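Local coordinates for protein Exo-poly-alpha-D-galacturonosidase (Thermotoga maritima, PDB 3JUR) that probably hydrolyses glycosidic bonds of polygalacturonate, the backbone of pectin, from chain ends, as a family 28 glycoside hydrolase with a beta-helix fold, at residues Val117-Cys122 / Tyr196-Val201; Ile74-Asn79 / Glu123-Thr128; Thr330-Gly335 / Asn364-Tyr369; Ser267-Asp272 / Gly302-Gly307; Lys401-Ser406 / Gly422-Glu427. All coordinates share one frame; numbering follows the deposited sequence.

Contact 1 (Val117-Cys122 / Tyr196-Val201); sequences VYALDC and YRCRNV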
# COMPACT_ATOMS: atom_id res chain seq x y z
N VAL D 117 -48.29 -19.67 1.54
CA VAL D 117 -48.39 -20.37 0.26
C VAL D 117 -47.66 -21.70 0.45
O VAL D 117 -46.49 -21.73 0.83
CB VAL D 117 -47.76 -19.57 -0.91
CG1 VAL D 117 -47.99 -20.28 -2.24
CG2 VAL D 117 -48.34 -18.16 -0.98
N TYR D 118 -48.36 -22.81 0.21
CA TYR D 118 -47.88 -24.13 0.60
C TYR D 118 -48.06 -25.18 -0.49
O TYR D 118 -49.15 -25.32 -1.06
CB TYR D 118 -48.59 -24.56 1.89
CG TYR D 118 -48.17 -25.90 2.50
CD1 TYR D 118 -46.88 -26.09 3.01
CD2 TYR D 118 -49.08 -26.95 2.61
CE1 TYR D 118 -46.50 -27.30 3.59
CE2 TYR D 118 -48.72 -28.17 3.19
CZ TYR D 118 -47.43 -28.33 3.68
OH TYR D 118 -47.07 -29.53 4.25
N ALA D 119 -46.98 -25.91 -0.76
CA ALA D 119 -47.03 -27.11 -1.59
C ALA D 119 -46.27 -28.25 -0.92
O ALA D 119 -45.14 -28.06 -0.47
CB ALA D 119 -46.46 -26.83 -2.98
N LEU D 120 -46.90 -29.42 -0.84
CA LEU D 120 -46.27 -30.59 -0.24
C LEU D 120 -46.26 -31.75 -1.23
O LEU D 120 -47.31 -32.10 -1.77
CB LEU D 120 -47.02 -31.00 1.04
CG LEU D 120 -46.68 -32.37 1.66
CD1 LEU D 120 -45.27 -32.39 2.25
CD2 LEU D 120 -47.71 -32.76 2.71
N ASP D 121 -45.09 -32.33 -1.45
CA ASP D 121 -44.92 -33.49 -2.34
C ASP D 121 -45.42 -33.23 -3.77
O ASP D 121 -45.92 -34.14 -4.44
CB ASP D 121 -45.62 -34.74 -1.74
CG ASP D 121 -44.88 -35.30 -0.53
OD1 ASP D 121 -43.63 -35.35 -0.55
OD2 ASP D 121 -45.57 -35.72 0.43
N CYS D 122 -45.28 -31.99 -4.21
CA CYS D 122 -45.78 -31.57 -5.52
C CYS D 122 -44.67 -31.51 -6.56
O CYS D 122 -43.48 -31.45 -6.23
CB CYS D 122 -46.45 -30.20 -5.41
SG CYS D 122 -48.02 -30.19 -4.51
N TYR D 196 -42.48 -28.07 0.12
CA TYR D 196 -41.98 -29.18 0.94
C TYR D 196 -41.90 -30.47 0.12
O TYR D 196 -42.92 -30.98 -0.36
CB TYR D 196 -42.87 -29.37 2.17
CG TYR D 196 -42.09 -29.76 3.40
CD1 TYR D 196 -41.73 -28.81 4.36
CD2 TYR D 196 -41.68 -31.08 3.60
CE1 TYR D 196 -41.00 -29.17 5.49
CE2 TYR D 196 -40.96 -31.45 4.73
CZ TYR D 196 -40.62 -30.49 5.67
OH TYR D 196 -39.89 -30.87 6.77
N ARG D 197 -40.68 -30.98 -0.03
CA ARG D 197 -40.39 -32.18 -0.83
C ARG D 197 -40.93 -32.08 -2.26
O ARG D 197 -41.65 -32.96 -2.73
CB ARG D 197 -40.90 -33.45 -0.13
CG ARG D 197 -40.38 -33.67 1.29
CD ARG D 197 -40.69 -35.09 1.77
NE ARG D 197 -42.12 -35.36 1.84
CZ ARG D 197 -42.77 -35.77 2.93
NH1 ARG D 197 -42.12 -35.99 4.06
NH2 ARG D 197 -44.08 -35.99 2.88
N CYS D 198 -40.60 -30.98 -2.93
CA CYS D 198 -41.11 -30.72 -4.27
C CYS D 198 -40.02 -30.83 -5.33
O CYS D 198 -38.84 -30.68 -5.03
CB CYS D 198 -41.77 -29.34 -4.34
SG CYS D 198 -43.22 -29.17 -3.32
N ARG D 199 -40.44 -31.08 -6.56
CA ARG D 199 -39.56 -31.13 -7.73
C ARG D 199 -40.04 -30.12 -8.76
O ARG D 199 -41.25 -29.98 -8.97
CB ARG D 199 -39.59 -32.53 -8.35
CG ARG D 199 -38.33 -33.34 -8.14
CD ARG D 199 -38.47 -34.77 -8.69
NE ARG D 199 -38.91 -34.81 -10.08
CZ ARG D 199 -38.97 -35.91 -10.84
NH1 ARG D 199 -38.61 -37.09 -10.35
NH2 ARG D 199 -39.39 -35.83 -12.10
N ASN D 200 -39.10 -29.45 -9.43
CA ASN D 200 -39.39 -28.52 -10.54
C ASN D 200 -40.25 -27.35 -10.08
O ASN D 200 -41.47 -27.32 -10.32
CB ASN D 200 -40.05 -29.23 -11.73
CG ASN D 200 -39.36 -30.53 -12.11
OD1 ASN D 200 -38.18 -30.73 -11.83
ND2 ASN D 200 -40.10 -31.43 -12.75
N VAL D 201 -39.61 -26.39 -9.43
CA VAL D 201 -40.30 -25.27 -8.83
C VAL D 201 -39.70 -23.97 -9.36
O VAL D 201 -38.48 -23.84 -9.46
CB VAL D 201 -40.19 -25.31 -7.28
CG1 VAL D 201 -40.68 -24.01 -6.66
CG2 VAL D 201 -40.97 -26.50 -6.72
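Strand 117-120 runs parallel to the end of strand 193-196, bridged at Leu-120 and Tyr-196, whose CA atoms are 4.7 Å apart. The Tyr-196 N-H meets Ala-119 O at 2.7 Å, and the Asp-121 N-H returns to Tyr-196 O at 2.8 Å, both nearly along the carbonyl axis. Asp-121 and Arg-197, aligned with each other, both adopt left-handed backbone angles, so two successive coils of the parallel beta-helix turn in step; beyond the turn, Arg-199 N donates to Cys-122 O at 3.1 Å. Side by side on this bend, the Asp-121 carboxylate and the Arg-197 guanidinium lie almost coplanar, 14° apart. Arg-197, bent at chi3 (-62°), grips side-on: NE reaches OD1 of Asp-121 at 2.8 Å and NH2 reaches OD2 at 2.9 Å, each on a syn lone pair. Leu-120 CD1 lies alongside, 3.9 Å from Tyr-196 CB. Under the turn, Cys-198 SG rests 4.0 Å from Cys-122 CB and takes a weak bond from Cys-122 N; the two cysteines pack together without forming a disulfide. Two nearly straight in-plane bonds fix the rotation of both charged groups, and the ion pair is likely to clamp the exposed corners of adjacent coils together.

Contact 2 (Ile74-Asn79 / Glu123-Thr128); sequences IHLKSN and ENVAIT
Glu-123 O is gripped by one hydrogen bond and one CA-H...O contact, both from the 74-79 side. Asn-79 N donates to it at 2.9 Å, nearly along the carbonyl axis, while Ser-78 CA approaches at 3.2 Å. The N-H of Glu-123 is taken in turn by Ser-78 OG at 2.8 Å, the hydroxyl lying beside its own backbone N (chi1 -76°). Asn-79 and Asn-124 both have left-handed backbone angles and point their side chains the same way, amide planes 33° apart. ND2 of Asn-124 donates to OD1 of Asn-79 at 3.0 Å, in its own amide plane, and Asn-124 OD1 accepts from Asn-200 ND2. Such a hydrogen-bonded row of asparagines at the turns is a recognised feature of right-handed parallel beta-helices. An alanine in place of Asn-79 would remove the acceptor for Asn-124 ND2 and would probably loosen the row here. Inside the turn, Leu-76 CD1 packs obliquely on Val-125 CG1 at 3.6 Å, and Val-125 CG2 lies against Lys-77 O. Val-125 and Ile-127 continue onto Phe-195 of strand 193-196, whereas Ile-74 and Lys-77 lean on helix 44-57, where Lys-77 forms a salt bridge with Glu-52.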
# COMPACT_ATOMS: atom_id res chain seq x y z
N ILE D 74 -52.87 -20.38 0.89
CA ILE D 74 -53.13 -20.97 -0.43
C ILE D 74 -52.36 -22.27 -0.55
O ILE D 74 -51.14 -22.30 -0.33
CB ILE D 74 -52.70 -20.01 -1.57
CG1 ILE D 74 -53.58 -18.75 -1.59
CG2 ILE D 74 -52.72 -20.71 -2.93
CD1 ILE D 74 -52.99 -17.59 -2.38
N HIS D 75 -53.08 -23.35 -0.86
CA HIS D 75 -52.46 -24.65 -1.06
C HIS D 75 -52.37 -25.01 -2.53
O HIS D 75 -53.39 -25.25 -3.19
CB HIS D 75 -53.20 -25.73 -0.25
CG HIS D 75 -52.91 -25.69 1.22
ND1 HIS D 75 -53.39 -26.62 2.10
CD2 HIS D 75 -52.18 -24.81 1.96
CE1 HIS D 75 -52.98 -26.33 3.32
NE2 HIS D 75 -52.24 -25.23 3.26
N LEU D 76 -51.15 -25.02 -3.06
CA LEU D 76 -50.91 -25.36 -4.45
C LEU D 76 -50.95 -26.88 -4.64
O LEU D 76 -50.82 -27.64 -3.68
CB LEU D 76 -49.58 -24.78 -4.94
CG LEU D 76 -49.48 -23.25 -4.93
CD1 LEU D 76 -48.03 -22.78 -5.05
CD2 LEU D 76 -50.34 -22.61 -6.02
N LYS D 77 -51.15 -27.31 -5.88
CA LYS D 77 -51.05 -28.72 -6.23
C LYS D 77 -50.09 -28.84 -7.41
O LYS D 77 -49.68 -27.82 -7.96
CB LYS D 77 -52.43 -29.31 -6.56
CG LYS D 77 -53.41 -29.26 -5.39
CD LYS D 77 -54.74 -29.91 -5.72
CE LYS D 77 -55.75 -29.66 -4.61
NZ LYS D 77 -56.93 -30.56 -4.72
N SER D 78 -49.72 -30.06 -7.77
CA SER D 78 -48.84 -30.31 -8.92
C SER D 78 -49.36 -29.69 -10.22
O SER D 78 -50.57 -29.68 -10.47
CB SER D 78 -48.64 -31.81 -9.11
OG SER D 78 -47.74 -32.33 -8.15
N ASN D 79 -48.44 -29.18 -11.03
CA ASN D 79 -48.75 -28.63 -12.37
C ASN D 79 -49.51 -27.31 -12.36
O ASN D 79 -50.18 -26.96 -13.34
CB ASN D 79 -49.46 -29.67 -13.25
CG ASN D 79 -48.67 -30.95 -13.40
OD1 ASN D 79 -47.50 -30.93 -13.81
ND2 ASN D 79 -49.29 -32.06 -13.07
N GLU D 123 -45.08 -31.50 -7.82
CA GLU D 123 -44.17 -31.47 -8.95
C GLU D 123 -44.66 -30.41 -9.94
O GLU D 123 -45.87 -30.25 -10.13
CB GLU D 123 -44.19 -32.84 -9.61
CG GLU D 123 -43.17 -33.08 -10.70
CD GLU D 123 -43.27 -34.49 -11.26
OE1 GLU D 123 -44.41 -34.97 -11.49
OE2 GLU D 123 -42.22 -35.11 -11.47
N ASN D 124 -43.72 -29.68 -10.55
CA ASN D 124 -44.03 -28.66 -11.57
C ASN D 124 -44.95 -27.56 -11.04
O ASN D 124 -46.11 -27.46 -11.45
CB ASN D 124 -44.61 -29.28 -12.85
CG ASN D 124 -43.83 -30.49 -13.33
OD1 ASN D 124 -42.60 -30.48 -13.34
ND2 ASN D 124 -44.54 -31.53 -13.74
N VAL D 125 -44.44 -26.77 -10.10
CA VAL D 125 -45.22 -25.73 -9.45
C VAL D 125 -44.51 -24.39 -9.62
O VAL D 125 -43.30 -24.31 -9.45
CB VAL D 125 -45.48 -26.08 -7.96
CG1 VAL D 125 -46.20 -24.94 -7.25
CG2 VAL D 125 -46.31 -27.35 -7.83
N ALA D 126 -45.26 -23.35 -9.98
CA ALA D 126 -44.66 -22.04 -10.23
C ALA D 126 -45.45 -20.89 -9.64
O ALA D 126 -46.67 -20.94 -9.55
CB ALA D 126 -44.46 -21.83 -11.73
N ILE D 127 -44.72 -19.85 -9.20
CA ILE D 127 -45.33 -18.58 -8.83
C ILE D 127 -44.68 -17.50 -9.70
O ILE D 127 -43.48 -17.27 -9.62
CB ILE D 127 -45.14 -18.27 -7.33
CG1 ILE D 127 -45.84 -19.33 -6.48
CG2 ILE D 127 -45.66 -16.86 -7.01
CD1 ILE D 127 -45.37 -19.37 -5.02
N THR D 128 -45.49 -16.86 -10.55
CA THR D 128 -44.99 -15.93 -11.56
C THR D 128 -45.78 -14.62 -11.52
O THR D 128 -46.73 -14.48 -10.75
CB THR D 128 -45.05 -16.54 -12.99
OG1 THR D 128 -46.41 -16.64 -13.42
CG2 THR D 128 -44.41 -17.93 -13.04

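Contact 3 (Thr330-Gly335 / Asn364-Tyr369); sequences TNSRRG and NEEGEY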
# COMPACT_ATOMS: atom_id res chain seq x y z
N THR D 330 -22.13 -22.21 12.81
CA THR D 330 -22.35 -23.56 13.31
C THR D 330 -21.85 -23.64 14.76
O THR D 330 -21.30 -22.67 15.28
CB THR D 330 -21.65 -24.62 12.44
OG1 THR D 330 -22.00 -25.94 12.89
CG2 THR D 330 -20.12 -24.44 12.49
N ASN D 331 -22.06 -24.79 15.40
CA ASN D 331 -21.50 -25.07 16.72
C ASN D 331 -21.39 -26.58 16.94
O ASN D 331 -21.78 -27.36 16.07
CB ASN D 331 -22.31 -24.40 17.83
CG ASN D 331 -23.77 -24.86 17.87
OD1 ASN D 331 -24.08 -26.03 17.62
ND2 ASN D 331 -24.67 -23.94 18.20
N SER D 332 -20.87 -26.99 18.10
CA SER D 332 -20.65 -28.41 18.37
C SER D 332 -21.90 -29.22 18.78
O SER D 332 -21.79 -30.40 19.11
CB SER D 332 -19.49 -28.61 19.37
OG SER D 332 -19.72 -27.94 20.59
N ARG D 333 -23.08 -28.60 18.75
CA ARG D 333 -24.33 -29.37 18.83
C ARG D 333 -24.77 -29.83 17.44
O ARG D 333 -25.59 -30.74 17.34
CB ARG D 333 -25.48 -28.55 19.45
CG ARG D 333 -25.10 -27.54 20.51
CD ARG D 333 -25.54 -27.95 21.89
NE ARG D 333 -26.93 -27.59 22.15
CZ ARG D 333 -27.40 -27.22 23.34
NH1 ARG D 333 -26.60 -27.12 24.39
NH2 ARG D 333 -28.69 -26.93 23.48
N ARG D 334 -24.23 -29.21 16.39
CA ARG D 334 -24.74 -29.37 15.02
C ARG D 334 -24.23 -30.58 14.26
O ARG D 334 -24.96 -31.17 13.47
CB ARG D 334 -24.47 -28.13 14.17
CG ARG D 334 -25.17 -26.86 14.60
CD ARG D 334 -26.66 -26.86 14.26
NE ARG D 334 -27.22 -25.54 14.54
CZ ARG D 334 -27.58 -25.12 15.75
NH1 ARG D 334 -27.50 -25.92 16.81
NH2 ARG D 334 -28.05 -23.88 15.90
N GLY D 335 -22.96 -30.94 14.46
CA GLY D 335 -22.31 -31.91 13.58
C GLY D 335 -22.39 -31.43 12.14
O GLY D 335 -22.39 -30.22 11.89
N ASN D 364 -23.24 -19.67 21.48
CA ASN D 364 -22.41 -20.13 22.61
C ASN D 364 -22.87 -21.47 23.18
O ASN D 364 -22.85 -21.68 24.39
CB ASN D 364 -22.31 -19.07 23.71
CG ASN D 364 -21.59 -17.82 23.25
OD1 ASN D 364 -20.38 -17.67 23.48
ND2 ASN D 364 -22.31 -16.92 22.58
N GLU D 365 -23.27 -22.37 22.29
CA GLU D 365 -23.79 -23.68 22.67
C GLU D 365 -22.84 -24.77 22.23
O GLU D 365 -22.25 -24.69 21.14
CB GLU D 365 -25.16 -23.90 22.05
CG GLU D 365 -26.26 -23.08 22.69
CD GLU D 365 -27.61 -23.31 22.06
OE1 GLU D 365 -28.62 -22.97 22.72
OE2 GLU D 365 -27.67 -23.82 20.92
N GLU D 366 -22.70 -25.79 23.08
CA GLU D 366 -21.74 -26.86 22.87
C GLU D 366 -22.36 -28.25 22.99
O GLU D 366 -23.38 -28.43 23.65
CB GLU D 366 -20.59 -26.75 23.88
CG GLU D 366 -19.68 -25.54 23.66
CD GLU D 366 -18.41 -25.63 24.47
OE1 GLU D 366 -18.49 -25.81 25.71
OE2 GLU D 366 -17.32 -25.52 23.88
N GLY D 367 -21.73 -29.22 22.34
CA GLY D 367 -22.18 -30.61 22.38
C GLY D 367 -21.11 -31.57 21.91
O GLY D 367 -19.91 -31.26 21.95
N GLU D 368 -21.54 -32.73 21.43
CA GLU D 368 -20.63 -33.83 21.08
C GLU D 368 -20.47 -34.03 19.58
O GLU D 368 -19.92 -35.05 19.15
CB GLU D 368 -21.12 -35.13 21.73
CG GLU D 368 -20.62 -35.36 23.15
CD GLU D 368 -21.33 -34.51 24.19
OE1 GLU D 368 -22.35 -33.85 23.86
OE2 GLU D 368 -20.87 -34.51 25.36
N TYR D 369 -20.95 -33.08 18.78
CA TYR D 369 -20.96 -33.22 17.33
C TYR D 369 -20.20 -32.09 16.63
O TYR D 369 -20.78 -31.09 16.21
CB TYR D 369 -22.39 -33.35 16.81
CG TYR D 369 -23.19 -34.43 17.51
CD1 TYR D 369 -23.15 -35.75 17.07
CD2 TYR D 369 -23.95 -34.13 18.64
CE1 TYR D 369 -23.88 -36.76 17.74
CE2 TYR D 369 -24.67 -35.11 19.31
CZ TYR D 369 -24.63 -36.42 18.86
OH TYR D 369 -25.35 -37.38 19.53
O HOH W 1 -17.53 -26.46 21.22
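The guanidinium of Arg-333 and the carboxylate of Glu-365 are stacked rather than joined edge to edge: their planes are only 14° apart, and Glu-365 CD sits 4.0 Å above the plane of the arginine group, offset toward its rim. No N-H points at the acid, so the two groups probably attract through charge alone. Ser-332 carries the polar core of the contact. Its OG, held between the backbone N and the carbonyl carbon (chi1 57°), accepts from Gly-367 N at 3.0 Å and bonds a water at 2.7 Å that donates to Glu-366 OE2. Its carbonyl O receives Tyr-369 N at 2.8 Å. The segments belong to loops that leave 327-329 and 357-359, neighbouring parallel strands on one face of the beta-helix, and an Asx turn shapes the first: Asn-331 OD1 takes the Arg-333 N-H at 3.0 Å, while its ND2 bonds Tyr-362 O. A side chain at Gly-367 would place its CB 2.9 Å from Ser-332 O, a clash that calls for glycine. Further along, Gly-335 N meets Tyr-369 O at 2.8 Å from above the carbonyl plane. The Tyr-369 ring forms a cation-pi contact with Arg-274, and Arg-334 turns away, its NE bonding Ser-303 O and its NH1 forming a salt bridge with Asp-270.

Contact 4 (Ser267-Asp272 / Gly302-Gly307); sequences SGRDAD and GSEMSG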
# COMPACT_ATOMS: atom_id res chain seq x y z
N SER D 267 -29.89 -27.12 6.26
CA SER D 267 -30.14 -28.56 6.08
C SER D 267 -30.52 -29.28 7.38
O SER D 267 -30.15 -30.43 7.61
CB SER D 267 -28.94 -29.25 5.42
OG SER D 267 -27.77 -29.12 6.21
N GLY D 268 -31.29 -28.59 8.22
CA GLY D 268 -31.77 -29.18 9.47
C GLY D 268 -30.87 -28.92 10.66
O GLY D 268 -29.68 -28.63 10.51
N ARG D 269 -31.45 -29.05 11.84
CA ARG D 269 -30.78 -28.71 13.09
C ARG D 269 -30.61 -29.95 13.96
O ARG D 269 -31.55 -30.72 14.16
CB ARG D 269 -31.60 -27.64 13.82
CG ARG D 269 -31.07 -27.23 15.19
CD ARG D 269 -32.07 -26.32 15.89
NE ARG D 269 -32.13 -24.99 15.28
CZ ARG D 269 -31.65 -23.88 15.83
NH1 ARG D 269 -31.75 -22.72 15.19
NH2 ARG D 269 -31.08 -23.92 17.03
N ASP D 270 -29.40 -30.13 14.48
CA ASP D 270 -29.10 -31.15 15.49
C ASP D 270 -29.63 -32.55 15.13
O ASP D 270 -29.57 -32.95 13.97
CB ASP D 270 -29.56 -30.68 16.88
CG ASP D 270 -28.96 -29.32 17.28
OD1 ASP D 270 -27.96 -28.89 16.67
OD2 ASP D 270 -29.48 -28.69 18.22
N ALA D 271 -30.15 -33.28 16.12
CA ALA D 271 -30.61 -34.66 15.90
C ALA D 271 -31.54 -34.84 14.69
O ALA D 271 -31.35 -35.78 13.91
CB ALA D 271 -31.25 -35.23 17.17
N ASP D 272 -32.50 -33.94 14.53
CA ASP D 272 -33.47 -34.00 13.43
C ASP D 272 -32.77 -33.86 12.07
O ASP D 272 -33.11 -34.56 11.11
CB ASP D 272 -34.55 -32.93 13.58
CG ASP D 272 -35.90 -33.39 13.08
OD1 ASP D 272 -36.43 -34.37 13.62
OD2 ASP D 272 -36.44 -32.75 12.15
N GLY D 302 -25.81 -21.91 7.35
CA GLY D 302 -26.14 -22.28 8.73
C GLY D 302 -27.16 -21.37 9.40
O GLY D 302 -27.75 -20.51 8.73
N SER D 303 -27.37 -21.51 10.71
CA SER D 303 -26.62 -22.43 11.57
C SER D 303 -27.15 -23.86 11.52
O SER D 303 -26.50 -24.79 12.00
CB SER D 303 -26.67 -21.94 13.01
OG SER D 303 -27.95 -22.20 13.58
N GLU D 304 -28.34 -24.02 10.95
CA GLU D 304 -28.94 -25.33 10.82
C GLU D 304 -28.35 -26.01 9.59
O GLU D 304 -28.95 -26.01 8.52
CB GLU D 304 -30.46 -25.23 10.73
CG GLU D 304 -31.12 -24.47 11.90
CD GLU D 304 -31.39 -23.00 11.60
OE1 GLU D 304 -30.63 -22.37 10.83
OE2 GLU D 304 -32.38 -22.47 12.14
N MET D 305 -27.16 -26.58 9.75
CA MET D 305 -26.46 -27.23 8.65
C MET D 305 -26.07 -28.67 9.00
O MET D 305 -25.12 -29.23 8.44
CB MET D 305 -25.23 -26.40 8.21
CG MET D 305 -24.41 -25.80 9.36
SD MET D 305 -23.94 -27.00 10.63
CE MET D 305 -22.49 -27.71 9.86
N SER D 306 -26.82 -29.27 9.93
CA SER D 306 -26.51 -30.61 10.46
C SER D 306 -26.57 -31.72 9.41
O SER D 306 -25.99 -32.78 9.59
CB SER D 306 -27.45 -30.95 11.62
OG SER D 306 -27.28 -30.04 12.69
N GLY D 307 -27.28 -31.47 8.31
CA GLY D 307 -27.34 -32.41 7.20
C GLY D 307 -26.19 -32.23 6.22
O GLY D 307 -25.99 -33.07 5.34
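Segments 267-270 and 303-307 run in directions 99° apart, held by main-chain bonds from Ser-267 N to Glu-304 O (2.7 Å) and from Ser-306 N to Gly-268 O (3.0 Å). Gly-268 has backbone angles that would jam a CB against the preceding carbonyl; at Gly-307 it is the closeness of the segments that calls for glycine, since a CB would clash with Ser-267 O. A cis peptide joins Gly-302 to Ser-303. Arg-269 and Glu-304 carry the charged part. Arg-269 starts with CG anti to the backbone N and bends at chi3 (-72°), which brings NH1 to Glu-304 OE2 at 3.1 Å. The guanidinium is met near its plane, but the carboxylate stands almost perpendicular to it (83°) and is approached from well above its own plane. Glu-304 CG, anti to its carbonyl carbon, lies 3.7 Å from Arg-269 CB, and the bend at chi2 turns the carboxylate toward NH1. Its OE1 forms a second salt bridge, with Lys-266, and Arg-269 NE donates to Glu-106 O. Ser-306 OG takes a weak bond from Asp-270 N at 2.8 Å, near the start of helix 270-276, and also bonds Arg-334 O. Ser-267 OG, in the crowded position between N and carbonyl carbon, bonds Gly-308 O, and Gly-307 N makes weak bonds to both Ser-267 O and OG. These loops follow strands 263-265 and 299-301 and, as in other family 28 enzymes, probably border the substrate groove. Buried between Lys-266 and Arg-269, the Glu-304 carboxylate would probably stay ionised and offset their positive charge.

Contact 5 (Lys401-Ser406 / Gly422-Glu427); sequences KDILIS and GQLGME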
# COMPACT_ATOMS: atom_id res chain seq x y z
N LYS D 401 -10.52 -25.04 8.45
CA LYS D 401 -9.44 -25.47 7.56
C LYS D 401 -9.62 -24.97 6.14
O LYS D 401 -10.76 -24.80 5.66
CB LYS D 401 -9.32 -27.00 7.53
CG LYS D 401 -8.92 -27.63 8.86
CD LYS D 401 -9.35 -29.10 8.90
CE LYS D 401 -8.99 -29.79 10.23
NZ LYS D 401 -9.95 -29.46 11.33
N ASP D 402 -8.50 -24.75 5.45
CA ASP D 402 -8.48 -24.49 4.01
C ASP D 402 -9.38 -23.32 3.58
O ASP D 402 -10.24 -23.46 2.71
CB ASP D 402 -8.84 -25.79 3.25
CG ASP D 402 -8.54 -25.70 1.76
OD1 ASP D 402 -7.54 -25.06 1.36
OD2 ASP D 402 -9.32 -26.30 0.97
N ILE D 403 -9.16 -22.17 4.20
CA ILE D 403 -9.84 -20.95 3.80
C ILE D 403 -8.86 -20.16 2.93
O ILE D 403 -7.74 -19.87 3.37
CB ILE D 403 -10.31 -20.08 5.01
CG1 ILE D 403 -11.05 -20.91 6.06
CG2 ILE D 403 -11.16 -18.90 4.52
CD1 ILE D 403 -12.32 -21.65 5.57
N LEU D 404 -9.29 -19.83 1.72
CA LEU D 404 -8.46 -19.10 0.77
C LEU D 404 -9.16 -17.85 0.26
O LEU D 404 -10.30 -17.91 -0.23
CB LEU D 404 -8.02 -20.00 -0.39
CG LEU D 404 -7.07 -19.42 -1.45
CD1 LEU D 404 -5.72 -19.07 -0.86
CD2 LEU D 404 -6.90 -20.38 -2.64
N ILE D 405 -8.49 -16.71 0.42
CA ILE D 405 -8.95 -15.42 -0.09
C ILE D 405 -7.91 -14.91 -1.09
O ILE D 405 -6.73 -14.78 -0.76
CB ILE D 405 -9.17 -14.40 1.06
CG1 ILE D 405 -10.14 -14.98 2.09
CG2 ILE D 405 -9.67 -13.07 0.51
CD1 ILE D 405 -10.23 -14.20 3.38
N SER D 406 -8.34 -14.63 -2.32
CA SER D 406 -7.40 -14.22 -3.35
C SER D 406 -7.96 -13.15 -4.28
O SER D 406 -9.18 -13.01 -4.43
CB SER D 406 -6.93 -15.44 -4.15
OG SER D 406 -8.04 -16.13 -4.67
N GLY D 422 -7.80 -21.63 13.33
CA GLY D 422 -8.08 -21.67 11.91
C GLY D 422 -6.82 -21.68 11.07
O GLY D 422 -5.72 -21.43 11.57
N GLN D 423 -7.01 -21.96 9.79
CA GLN D 423 -5.94 -22.00 8.81
C GLN D 423 -6.38 -21.06 7.68
O GLN D 423 -7.36 -21.34 7.00
CB GLN D 423 -5.78 -23.45 8.31
CG GLN D 423 -4.62 -23.70 7.35
CD GLN D 423 -4.72 -25.06 6.67
OE1 GLN D 423 -5.81 -25.49 6.28
NE2 GLN D 423 -3.58 -25.75 6.52
N LEU D 424 -5.69 -19.94 7.54
CA LEU D 424 -6.09 -18.93 6.55
C LEU D 424 -4.97 -18.68 5.54
O LEU D 424 -3.81 -18.45 5.91
CB LEU D 424 -6.49 -17.61 7.25
CG LEU D 424 -6.86 -16.36 6.43
CD1 LEU D 424 -8.11 -16.58 5.59
CD2 LEU D 424 -7.02 -15.12 7.34
N GLY D 425 -5.34 -18.74 4.26
CA GLY D 425 -4.45 -18.34 3.18
C GLY D 425 -5.00 -17.16 2.41
O GLY D 425 -6.21 -17.08 2.13
N MET D 426 -4.11 -16.24 2.07
CA MET D 426 -4.44 -15.09 1.22
C MET D 426 -3.38 -14.95 0.13
O MET D 426 -2.18 -15.07 0.40
CB MET D 426 -4.55 -13.80 2.05
CG MET D 426 -5.51 -13.90 3.24
SD MET D 426 -5.94 -12.33 4.00
CE MET D 426 -7.25 -11.78 2.93
N GLU D 427 -3.82 -14.73 -1.10
CA GLU D 427 -2.92 -14.55 -2.24
C GLU D 427 -3.35 -13.33 -3.05
O GLU D 427 -4.50 -13.22 -3.42
CB GLU D 427 -2.90 -15.81 -3.11
CG GLU D 427 -2.38 -17.05 -2.38
CD GLU D 427 -2.13 -18.26 -3.28
OE1 GLU D 427 -2.29 -18.14 -4.52
OE2 GLU D 427 -1.77 -19.33 -2.74
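Gln-423 is the second residue of strand 422-426, which pairs in parallel with strand 400-406 near the C-terminal end of the beta-helix, the two axes 4.7 Å apart. From its CB, 4.2 Å from Asp-402 N, the chain runs out with CG anti to the backbone N (chi1 -175°) and stays extended, carrying CD alongside the same N-H. At the tip OE1 accepts from Asp-402 N at 2.9 Å, in the carbonyl plane and on a lone pair, while NE2 turns the other way to Tyr-440 OH on strand 438-442. The side-chain amide thus takes up a backbone N-H at a point where Asp-402, with left-handed backbone angles, interrupts the regular pairing; the next bond, Ile-403 N to Gln-423 O, is weak. An alanine in place of Gln-423 would take away both amide bonds and would probably leave Asp-402 N without this acceptor, loosening the start of the pairing. Beyond it the bonding is regular: Gly-425 N donates to Ile-403 O at 2.8 Å, and Ile-405 N to Gly-425 O at 2.9 Å. On the face of Ile-403, Ile-405, Leu-424 and Met-426 the apolar groups interlock and continue onto Val-390 and Ile-392 of strand 388-393. The side chains of Ile-405 and Leu-424 cross obliquely, their CD1 atoms 3.9 Å apart. On the opposite face Leu-404, its CG anti to the backbone N, spreads over glycine backbone, with CD1 3.6 Å from Gly-425 O. Met-426, bent at chi3 (83°), folds its CE back to 3.7 Å from Ile-405 CG2.

Overall arrangement
From the N terminus, 74-79 opens contact 2 and 117-122 opens contact 1 before 123-128 closes the first loop; 196-201 then closes the second, so the two cross. Their centres are only 7 Å apart, and together they bind three consecutive coils at the N-terminal part of the beta-helix. The rest follow in series. Contact 4 closes a loop of 29 residues between 267-272 and 302-307, contact 3 one of 28 between 330-335 and 364-369, and they meet directly through Arg-334, joining loops off neighbouring strands on one flank of the solenoid. Contact 5 closes the shortest loop and ties the last coils, its centre about 38 Å from that of contact 1.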